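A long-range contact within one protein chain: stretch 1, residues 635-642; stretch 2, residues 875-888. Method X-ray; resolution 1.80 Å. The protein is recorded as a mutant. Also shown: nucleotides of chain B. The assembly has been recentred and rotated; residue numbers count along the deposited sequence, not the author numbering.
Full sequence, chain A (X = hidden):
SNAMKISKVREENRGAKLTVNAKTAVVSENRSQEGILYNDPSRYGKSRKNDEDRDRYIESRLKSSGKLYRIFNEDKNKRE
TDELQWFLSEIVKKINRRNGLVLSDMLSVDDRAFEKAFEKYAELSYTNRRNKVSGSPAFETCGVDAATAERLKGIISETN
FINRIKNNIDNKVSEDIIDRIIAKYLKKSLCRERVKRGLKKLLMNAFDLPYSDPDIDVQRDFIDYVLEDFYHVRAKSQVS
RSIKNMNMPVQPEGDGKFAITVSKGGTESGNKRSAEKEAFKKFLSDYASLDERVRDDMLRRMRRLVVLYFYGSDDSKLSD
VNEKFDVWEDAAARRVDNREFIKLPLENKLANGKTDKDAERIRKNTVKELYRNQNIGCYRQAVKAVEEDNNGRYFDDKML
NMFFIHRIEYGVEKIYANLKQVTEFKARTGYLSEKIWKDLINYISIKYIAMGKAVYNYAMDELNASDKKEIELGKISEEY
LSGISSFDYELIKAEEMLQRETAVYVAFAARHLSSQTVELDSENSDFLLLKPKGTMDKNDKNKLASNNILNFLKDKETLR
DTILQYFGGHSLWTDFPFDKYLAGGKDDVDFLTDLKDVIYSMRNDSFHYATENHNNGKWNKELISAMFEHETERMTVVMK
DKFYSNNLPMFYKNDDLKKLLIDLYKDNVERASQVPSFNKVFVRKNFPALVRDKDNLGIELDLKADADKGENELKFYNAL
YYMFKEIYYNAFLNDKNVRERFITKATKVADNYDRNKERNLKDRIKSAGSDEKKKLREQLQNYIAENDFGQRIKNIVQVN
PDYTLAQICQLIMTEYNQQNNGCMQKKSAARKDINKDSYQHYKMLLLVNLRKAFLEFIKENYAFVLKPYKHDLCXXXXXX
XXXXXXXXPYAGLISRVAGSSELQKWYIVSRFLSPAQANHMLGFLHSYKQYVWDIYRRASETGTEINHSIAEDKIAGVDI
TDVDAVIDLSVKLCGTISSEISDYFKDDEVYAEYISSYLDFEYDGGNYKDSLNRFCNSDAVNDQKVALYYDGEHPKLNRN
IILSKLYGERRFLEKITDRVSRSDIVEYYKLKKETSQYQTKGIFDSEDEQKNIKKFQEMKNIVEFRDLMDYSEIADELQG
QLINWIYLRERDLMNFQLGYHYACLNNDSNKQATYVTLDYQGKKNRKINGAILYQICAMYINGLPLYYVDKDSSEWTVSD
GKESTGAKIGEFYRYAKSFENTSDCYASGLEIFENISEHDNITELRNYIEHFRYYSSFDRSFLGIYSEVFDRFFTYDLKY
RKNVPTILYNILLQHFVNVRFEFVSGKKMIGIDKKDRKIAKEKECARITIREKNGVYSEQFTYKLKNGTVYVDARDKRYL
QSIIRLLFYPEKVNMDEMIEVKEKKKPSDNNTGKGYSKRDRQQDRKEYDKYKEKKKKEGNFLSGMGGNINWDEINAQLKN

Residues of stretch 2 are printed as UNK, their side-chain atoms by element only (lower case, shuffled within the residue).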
# COMPACT_ATOMS: atom_id res chain seq x y z
N MET A 635 -32.10 -8.03 -10.29
CA MET A 635 -31.38 -8.13 -9.02
C MET A 635 -32.16 -8.91 -7.97
O MET A 635 -31.57 -9.72 -7.24
CB MET A 635 -31.03 -6.74 -8.50
CG MET A 635 -30.01 -6.01 -9.37
SD MET A 635 -28.59 -7.05 -9.77
CE MET A 635 -27.81 -7.19 -8.16
N THR A 636 -33.46 -8.67 -7.85
CA THR A 636 -34.23 -9.42 -6.86
C THR A 636 -34.27 -10.90 -7.21
O THR A 636 -34.15 -11.76 -6.33
CB THR A 636 -35.64 -8.85 -6.71
OG1 THR A 636 -36.34 -8.90 -7.96
CG2 THR A 636 -35.59 -7.42 -6.21
N VAL A 637 -34.39 -11.23 -8.50
CA VAL A 637 -34.34 -12.62 -8.93
C VAL A 637 -32.99 -13.24 -8.58
O VAL A 637 -32.91 -14.36 -8.07
CB VAL A 637 -34.62 -12.73 -10.44
CG1 VAL A 637 -34.56 -14.19 -10.89
CG2 VAL A 637 -35.97 -12.11 -10.78
N VAL A 638 -31.90 -12.51 -8.85
CA VAL A 638 -30.56 -13.03 -8.58
C VAL A 638 -30.38 -13.30 -7.09
O VAL A 638 -29.83 -14.33 -6.69
CB VAL A 638 -29.49 -12.04 -9.08
CG1 VAL A 638 -28.11 -12.45 -8.59
CG2 VAL A 638 -29.52 -11.93 -10.59
N MET A 639 -30.82 -12.36 -6.25
CA MET A 639 -30.59 -12.52 -4.82
C MET A 639 -31.43 -13.65 -4.25
O MET A 639 -30.96 -14.42 -3.40
CB MET A 639 -30.86 -11.20 -4.09
CG MET A 639 -29.90 -10.06 -4.49
SD MET A 639 -28.17 -10.57 -4.59
CE MET A 639 -27.80 -10.86 -2.87
N LYS A 640 -32.68 -13.79 -4.72
CA LYS A 640 -33.49 -14.93 -4.27
C LYS A 640 -32.92 -16.24 -4.80
O LYS A 640 -32.93 -17.26 -4.10
CB LYS A 640 -34.95 -14.74 -4.69
CG LYS A 640 -35.41 -15.68 -5.81
CD LYS A 640 -36.86 -15.47 -6.21
CE LYS A 640 -37.14 -16.12 -7.55
NZ LYS A 640 -36.56 -17.49 -7.64
N ASP A 641 -32.39 -16.23 -6.03
CA ASP A 641 -31.78 -17.43 -6.58
C ASP A 641 -30.56 -17.86 -5.78
O ASP A 641 -30.27 -19.05 -5.69
CB ASP A 641 -31.40 -17.21 -8.04
CG ASP A 641 -32.60 -17.31 -8.97
OD1 ASP A 641 -33.71 -17.61 -8.47
OD2 ASP A 641 -32.42 -17.07 -10.19
N LYS A 642 -29.83 -16.91 -5.18
CA LYS A 642 -28.70 -17.31 -4.34
C LYS A 642 -29.16 -18.02 -3.08
O LYS A 642 -28.45 -18.91 -2.58
CB LYS A 642 -27.85 -16.09 -3.96
CG LYS A 642 -27.27 -15.38 -5.16
CD LYS A 642 -26.34 -14.25 -4.74
CE LYS A 642 -24.99 -14.82 -4.33
NZ LYS A 642 -23.99 -13.72 -4.13
N UNK A 875 -38.89 -26.62 -7.44
CA UNK A 875 -38.32 -26.13 -8.69
C UNK A 875 -37.84 -24.69 -8.47
O UNK A 875 -38.45 -23.93 -7.72
c UNK A 875 -39.46 -27.58 -10.43
o UNK A 875 -38.41 -28.19 -10.73
c UNK A 875 -39.34 -26.19 -9.82
o UNK A 875 -40.60 -28.05 -10.60
N UNK A 876 -36.73 -24.33 -9.12
CA UNK A 876 -36.14 -23.02 -8.90
C UNK A 876 -37.13 -21.90 -9.21
O UNK A 876 -37.22 -20.91 -8.48
c UNK A 876 -32.19 -20.69 -10.83
c UNK A 876 -34.19 -21.49 -9.56
c UNK A 876 -34.87 -22.85 -9.73
c UNK A 876 -32.68 -21.59 -9.72
n UNK A 876 -30.72 -20.84 -11.05
N UNK A 877 -37.90 -22.06 -10.30
CA UNK A 877 -38.87 -21.04 -10.66
C UNK A 877 -40.04 -20.98 -9.68
O UNK A 877 -40.76 -19.98 -9.67
c UNK A 877 -39.39 -21.28 -12.08
N UNK A 878 -40.23 -22.01 -8.87
CA UNK A 878 -41.29 -22.04 -7.87
C UNK A 878 -40.90 -21.39 -6.55
O UNK A 878 -41.78 -21.16 -5.71
c UNK A 878 -41.73 -23.49 -7.59
o UNK A 878 -42.70 -25.33 -8.73
o UNK A 878 -42.83 -23.37 -9.70
c UNK A 878 -42.47 -24.11 -8.76
N UNK A 879 -39.62 -21.09 -6.34
CA UNK A 879 -39.17 -20.55 -5.06
C UNK A 879 -39.42 -19.05 -5.04
O UNK A 879 -38.79 -18.30 -5.79
c UNK A 879 -35.59 -18.63 -2.64
c UNK A 879 -36.06 -18.94 -1.38
c UNK A 879 -37.07 -19.87 -1.23
c UNK A 879 -37.59 -20.49 -2.35
c UNK A 879 -37.12 -20.20 -3.62
c UNK A 879 -37.69 -20.87 -4.83
c UNK A 879 -36.11 -19.26 -3.75
N UNK A 880 -40.34 -18.63 -4.18
CA UNK A 880 -40.73 -17.23 -3.97
C UNK A 880 -40.78 -16.48 -5.30
O UNK A 880 -40.06 -15.48 -5.47
c UNK A 880 -39.77 -16.55 -2.97
c UNK A 880 -39.49 -17.48 -1.82
c UNK A 880 -40.38 -15.25 -2.45
N UNK A 881 -41.59 -16.92 -6.27
CA UNK A 881 -41.65 -16.19 -7.54
C UNK A 881 -42.28 -14.81 -7.42
O UNK A 881 -42.15 -14.00 -8.34
c UNK A 881 -42.50 -17.11 -8.43
c UNK A 881 -42.62 -17.97 -6.18
c UNK A 881 -43.41 -17.80 -7.46
N UNK A 882 -42.97 -14.54 -6.31
CA UNK A 882 -43.62 -13.26 -6.04
C UNK A 882 -42.69 -12.26 -5.37
O UNK A 882 -43.17 -11.28 -4.79
o UNK A 882 -45.04 -14.35 -2.94
c UNK A 882 -44.85 -13.50 -5.17
c UNK A 882 -44.60 -14.56 -4.09
o UNK A 882 -43.96 -15.58 -4.39
N UNK A 883 -41.38 -12.49 -5.43
CA UNK A 883 -40.44 -11.74 -4.61
C UNK A 883 -40.29 -10.30 -5.10
O UNK A 883 -40.36 -9.35 -4.31
c UNK A 883 -38.29 -11.22 -2.59
c UNK A 883 -38.03 -11.74 -3.85
c UNK A 883 -37.31 -10.54 -1.90
c UNK A 883 -39.09 -12.46 -4.59
c UNK A 883 -36.07 -10.38 -2.46
c UNK A 883 -35.80 -10.89 -3.71
c UNK A 883 -36.78 -11.56 -4.40
N UNK A 884 -40.10 -10.12 -6.41
CA UNK A 884 -39.89 -8.78 -6.96
C UNK A 884 -41.07 -7.84 -6.70
O UNK A 884 -40.92 -6.62 -6.80
c UNK A 884 -39.62 -8.86 -8.46
N UNK A 885 -42.24 -8.38 -6.36
CA UNK A 885 -43.42 -7.55 -6.13
C UNK A 885 -43.32 -6.77 -4.83
O UNK A 885 -43.90 -5.69 -4.71
c UNK A 885 -45.98 -7.68 -5.91
c UNK A 885 -46.95 -8.52 -5.08
n UNK A 885 -47.64 -10.87 -4.62
c UNK A 885 -47.07 -9.93 -5.63
c UNK A 885 -44.68 -8.42 -6.15
N UNK A 886 -42.58 -7.29 -3.85
CA UNK A 886 -42.58 -6.71 -2.51
C UNK A 886 -41.55 -5.61 -2.31
O UNK A 886 -41.68 -4.82 -1.37
c UNK A 886 -44.33 -8.64 -0.12
c UNK A 886 -43.52 -8.74 -1.25
o UNK A 886 -46.71 -11.35 -0.67
c UNK A 886 -45.39 -9.50 0.08
c UNK A 886 -43.80 -9.74 -2.17
c UNK A 886 -42.35 -7.80 -1.46
c UNK A 886 -44.86 -10.61 -1.98
c UNK A 886 -45.65 -10.49 -0.86
N UNK A 887 -40.51 -5.54 -3.15
CA UNK A 887 -39.40 -4.63 -2.94
C UNK A 887 -39.03 -3.95 -4.26
O UNK A 887 -39.20 -4.53 -5.34
c UNK A 887 -38.55 -6.11 -1.07
c UNK A 887 -38.17 -5.35 -2.34
c UNK A 887 -37.57 -6.31 -3.35
N UNK A 888 -38.54 -2.71 -4.17
CA UNK A 888 -38.05 -1.97 -5.33
C UNK A 888 -36.82 -1.15 -4.94
O UNK A 888 -36.83 0.08 -5.00
c UNK A 888 -40.44 -1.76 -6.28
c UNK A 888 -41.40 -3.59 -7.70
c UNK A 888 -39.14 -1.06 -5.89
n UNK A 888 -41.06 -4.66 -8.69
c UNK A 888 -40.30 -2.54 -7.58
P A B 36 -20.97 -14.68 -2.36
OP1 A B 36 -22.29 -15.18 -2.82
OP2 A B 36 -20.82 -14.06 -1.03
O5' A B 36 -19.91 -15.85 -2.43
C5' A B 36 -20.05 -17.00 -1.61
C4' A B 36 -19.83 -18.26 -2.40
O4' A B 36 -20.81 -18.36 -3.46
C3' A B 36 -18.48 -18.36 -3.08
O3' A B 36 -18.23 -19.76 -3.21
C2' A B 36 -18.77 -17.76 -4.46
O2' A B 36 -17.84 -18.09 -5.46
C1' A B 36 -20.16 -18.35 -4.73
N9 A B 36 -21.03 -17.60 -5.62
C8 A B 36 -21.24 -16.25 -5.73
N7 A B 36 -22.18 -15.94 -6.59
C5 A B 36 -22.63 -17.17 -7.06
C6 A B 36 -23.62 -17.53 -8.00
N6 A B 36 -24.36 -16.65 -8.67
N1 A B 36 -23.81 -18.85 -8.23
C2 A B 36 -23.07 -19.74 -7.57
N3 A B 36 -22.12 -19.52 -6.66
C4 A B 36 -21.94 -18.20 -6.46

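Position 875 carries two carbons, the second bearing two oxygens, and lies out of reach of the helix 635-642; the carboxylate makes it D875. Its backbone O accepts from the N of 878, opening a short 3-10 segment.

Position 876 has four carbons in a row ending in nitrogen: K876. Its CB points sideways, but the chain bends nearer the helix, where CE lies 3.7 Å from D641 OD2. NZ stands 4.2 Å from that same D641 OD2, so the opposite charges are neighbours without forming a salt bridge.

A lone side-chain carbon at 877, pointing away, gives A877. At 878 two carbons and a carboxylate pair of oxygens, also pointing away, give D878.

Position 879 has one carbon followed by a ring of six carbons and no oxygen: F879. It points toward the helix, CD2 lying 4.2 Å from K640 CG, and K640 O sits at the ring edge, near its plane. The backbone matters as much, since F879 O accepts a hydrogen bond from K640 NZ at 3.0 Å.

At 880 one carbon carries two more, a beta-branched side chain without polar atoms: V880. Its O lies 3.3 Å from K640 CD, and it begins a type I turn ending at 883.

Three carbons closing onto the backbone N at 881 identify P881, turned away in the middle of that turn. Position 882, two carbons with two terminal oxygens, is D882; its carboxylate is engaged elsewhere in the structure.

Position 883 again shows one carbon and a six-carbon ring without oxygen: F883. Its ring reaches two successive levels of the helix: CE2 is 3.2 Å from T636 O, which lies at the ring edge, and CD2 is 3.7 Å from K640 CB.

The single carbon at 884 is A884, its CB 3.3 Å from T636 OG1. Here the backbones come nearest, with 5.7 Å between the CA atoms of T636 and A884.

Four carbons and a terminal nitrogen at 885, directed away, give K885. Position 886, a six-membered ring bearing one oxygen, is Y886, out of reach of the helix.

Position 887, one carbon carrying two, is V887; its CG2 meets T636 CG2 at 3.7 Å. The last, 888, has four carbons ending in nitrogen: K888, whose NZ turns back to A884 O at 2.7 Å.

The contact rests on T636 and K640, one helical turn apart and both pointing toward the segment. T636 is close-packed against F883, A884 and V887, where a small alanine accompanies the close backbone approach. K640 runs its aliphatic chain past the loop and delivers its charge to two acceptors, F879 O and, in a salt bridge within the helix, D641 OD1, each 3.0 Å from NZ. The design rule is economical: apolar side chains pack along one helix face, while a single lysine, its ammonium steadied by the neighbouring aspartate, ties down the loop backbone through the sole hydrogen bond across the contact.

Stretch 2, residues 875-888: DKADFVPDFAKYVK
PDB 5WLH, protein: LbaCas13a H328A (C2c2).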